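Local coordinates for gentamicin resistance protein (Enterococcus gallinarum, PDB 6CTZ) that probably confers resistance to aminoglycosides such as gentamicin and kanamycin by phosphorylating their 2''-hydroxyl with a nucleoside triphosphate as donor, at residues 222-228 / 257-262. The protein carries 2 engineered substitutions. Residues are numbered along the deposited sequence; the frame is centred on the assembly and turned at random.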
loop_
_atom_site.group_PDB
_atom_site.type_symbol
_atom_site.label_atom_id
_atom_site.label_comp_id
_atom_site.label_asym_id
_atom_site.label_seq_id
_atom_site.Cartn_x
_atom_site.Cartn_y
_atom_site.Cartn_z
ATOM N N ASP A 222 -9.874 -3.997 -8.034
ATOM C CA ASP A 222 -10.161 -2.868 -8.902
ATOM C C ASP A 222 -8.884 -2.064 -9.113
ATOM O O ASP A 222 -8.329 -1.543 -8.138
ATOM C CB ASP A 222 -11.213 -1.999 -8.229
ATOM C CG ASP A 222 -11.719 -0.879 -9.113
ATOM O OD1 ASP A 222 -11.043 -0.497 -10.100
ATOM O OD2 ASP A 222 -12.808 -0.365 -8.798
ATOM N N PRO A 223 -8.390 -1.930 -10.350
ATOM C CA PRO A 223 -7.154 -1.155 -10.560
ATOM C C PRO A 223 -7.253 0.280 -10.079
ATOM O O PRO A 223 -6.230 0.885 -9.730
ATOM C CB PRO A 223 -6.926 -1.253 -12.075
ATOM C CG PRO A 223 -8.305 -1.534 -12.644
ATOM C CD PRO A 223 -8.952 -2.423 -11.623
ATOM N N ASP A 224 -8.455 0.855 -10.036
ATOM C CA ASP A 224 -8.581 2.219 -9.528
ATOM C C ASP A 224 -8.210 2.331 -8.056
ATOM O O ASP A 224 -7.940 3.443 -7.578
ATOM C CB ASP A 224 -9.999 2.734 -9.755
ATOM C CG ASP A 224 -10.336 2.891 -11.224
ATOM O OD1 ASP A 224 -9.404 3.048 -12.040
ATOM O OD2 ASP A 224 -11.537 2.881 -11.566
ATOM N N TYR A 225 -8.206 1.217 -7.315
ATOM C CA TYR A 225 -7.803 1.297 -5.915
ATOM C C TYR A 225 -6.352 1.749 -5.765
ATOM O O TYR A 225 -5.997 2.360 -4.750
ATOM C CB TYR A 225 -8.031 -0.029 -5.173
ATOM C CG TYR A 225 -7.853 0.181 -3.697
ATOM C CD1 TYR A 225 -8.882 0.727 -2.937
ATOM C CD2 TYR A 225 -6.636 -0.094 -3.065
ATOM C CE1 TYR A 225 -8.724 0.971 -1.585
ATOM C CE2 TYR A 225 -6.467 0.151 -1.707
ATOM C CZ TYR A 225 -7.521 0.678 -0.974
ATOM O OH TYR A 225 -7.370 0.936 0.368
ATOM N N ASP A 226 -5.502 1.482 -6.762
ATOM C CA ASP A 226 -4.105 1.890 -6.626
ATOM C C ASP A 226 -3.915 3.392 -6.737
ATOM O O ASP A 226 -2.780 3.864 -6.622
ATOM C CB ASP A 226 -3.198 1.134 -7.603
ATOM C CG ASP A 226 -2.614 -0.148 -7.008
ATOM O OD1 ASP A 226 -2.759 -0.406 -5.786
ATOM O OD2 ASP A 226 -1.975 -0.891 -7.783
ATOM N N TYR A 227 -4.986 4.164 -6.937
ATOM C CA TYR A 227 -4.885 5.610 -6.830
ATOM C C TYR A 227 -5.135 6.140 -5.420
ATOM O O TYR A 227 -4.916 7.333 -5.196
ATOM C CB TYR A 227 -5.886 6.284 -7.771
ATOM C CG TYR A 227 -5.597 6.125 -9.246
ATOM C CD1 TYR A 227 -4.495 6.744 -9.832
ATOM C CD2 TYR A 227 -6.460 5.405 -10.068
ATOM C CE1 TYR A 227 -4.242 6.629 -11.177
ATOM C CE2 TYR A 227 -6.216 5.287 -11.432
ATOM C CZ TYR A 227 -5.103 5.897 -11.975
ATOM O OH TYR A 227 -4.834 5.818 -13.319
ATOM N N VAL A 228 -5.583 5.305 -4.470
ATOM C CA VAL A 228 -6.116 5.829 -3.206
ATOM C C VAL A 228 -5.085 6.652 -2.441
ATOM O O VAL A 228 -5.400 7.745 -1.951
ATOM C CB VAL A 228 -6.765 4.728 -2.343
ATOM C CG1 VAL A 228 -5.759 3.697 -1.868
ATOM C CG2 VAL A 228 -7.481 5.353 -1.142
ATOM N N LYS A 257 -14.652 8.727 -7.610
ATOM C CA LYS A 257 -14.562 7.333 -7.186
ATOM C C LYS A 257 -13.402 7.118 -6.219
ATOM O O LYS A 257 -13.564 6.497 -5.162
ATOM C CB LYS A 257 -14.382 6.441 -8.408
ATOM C CG LYS A 257 -14.354 4.965 -8.075
ATOM C CD LYS A 257 -14.112 4.116 -9.305
ATOM C CE LYS A 257 -13.940 2.656 -8.939
ATOM N NZ LYS A 257 -13.687 1.807 -10.135
ATOM N N VAL A 258 -12.217 7.622 -6.573
ATOM C CA VAL A 258 -11.068 7.427 -5.695
ATOM C C VAL A 258 -11.272 8.160 -4.370
ATOM O O VAL A 258 -10.857 7.672 -3.312
ATOM C CB VAL A 258 -9.766 7.838 -6.409
ATOM C CG1 VAL A 258 -8.566 7.637 -5.482
ATOM C CG2 VAL A 258 -9.571 7.009 -7.650
ATOM N N SER A 259 -11.937 9.321 -4.395
ATOM C CA SER A 259 -12.184 10.040 -3.153
ATOM C C SER A 259 -13.100 9.246 -2.233
ATOM O O SER A 259 -12.982 9.344 -1.006
ATOM C CB SER A 259 -12.759 11.429 -3.450
ATOM O OG SER A 259 -14.150 11.376 -3.719
ATOM N N LEU A 260 -14.026 8.464 -2.803
ATOM C CA LEU A 260 -14.833 7.561 -1.989
ATOM C C LEU A 260 -13.949 6.508 -1.320
ATOM O O LEU A 260 -14.082 6.246 -0.120
ATOM C CB LEU A 260 -15.935 6.923 -2.836
ATOM C CG LEU A 260 -17.037 7.904 -3.269
ATOM C CD1 LEU A 260 -17.822 7.353 -4.466
ATOM C CD2 LEU A 260 -17.980 8.249 -2.129
ATOM N N PHE A 261 -13.017 5.911 -2.080
ATOM C CA PHE A 261 -12.041 5.010 -1.469
ATOM C C PHE A 261 -11.273 5.703 -0.350
ATOM O O PHE A 261 -10.947 5.076 0.660
ATOM C CB PHE A 261 -11.038 4.501 -2.512
ATOM C CG PHE A 261 -11.624 3.599 -3.571
ATOM C CD1 PHE A 261 -12.786 2.883 -3.349
ATOM C CD2 PHE A 261 -10.983 3.461 -4.793
ATOM C CE1 PHE A 261 -13.302 2.052 -4.334
ATOM C CE2 PHE A 261 -11.488 2.642 -5.771
ATOM C CZ PHE A 261 -12.650 1.933 -5.545
ATOM N N VAL A 262 -10.934 6.988 -0.523
ATOM C CA VAL A 262 -10.221 7.708 0.532
ATOM C C VAL A 262 -11.074 7.801 1.791
ATOM O O VAL A 262 -10.574 7.610 2.905
ATOM C CB VAL A 262 -9.740 9.091 0.050
ATOM C CG1 VAL A 262 -9.188 9.902 1.212
ATOM C CG2 VAL A 262 -8.675 8.944 -1.021
HETATM O O HOH W 1 -9.861 2.438 1.084
#
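Lys257 reaches from helix 251-276 to the carboxylates of Asp222 and Asp224, a salt-bridge network that ties the helix to the 3-10 segment 223-227 and to Asp222, just before it, in this kinase-like phosphotransferase fold. Lys257 NZ lies 2.7 Å from Asp222 OD2, on its syn lone pair, and 2.8 Å from Asp224 OD2, on the anti side and 16° out of the carboxylate plane. A fully extended chain, with every torsion near 180°, lets the ammonium reach both carboxylates. Asp222 also makes an Asx turn: its OD1 accepts from Asp224 N at 2.9 Å, so OD2 serves the lysine and OD1 the turn that holds Asp224, the lysine's second partner.

Phe261 and three valines make the apolar part. Tyr225 CD1 lies over one face of the Phe261 ring, 3.9 Å above its plane; the polar neighbours are Lys257 O over the opposite face and Asp222 OD2 at the edge. The Tyr225 and Phe261 rings meet obliquely, their planes at 53°. Val258 sets both methyls against CB of Tyr227; the Tyr227 hydroxyl points away and hydrogen-bonds Glu248 OE2. Val228 CG2 meets Val262 CG2 at 3.8 Å and also packs on Phe261 CB. Leu141 and Ile145 also touch Phe261.

The Tyr225 side chain lies about 5 Å from bound kanamycin at the nearest atoms; one water lies 3.0 Å from Tyr225 OH, in the ring plane, and donates to Phe261 O at 2.9 Å.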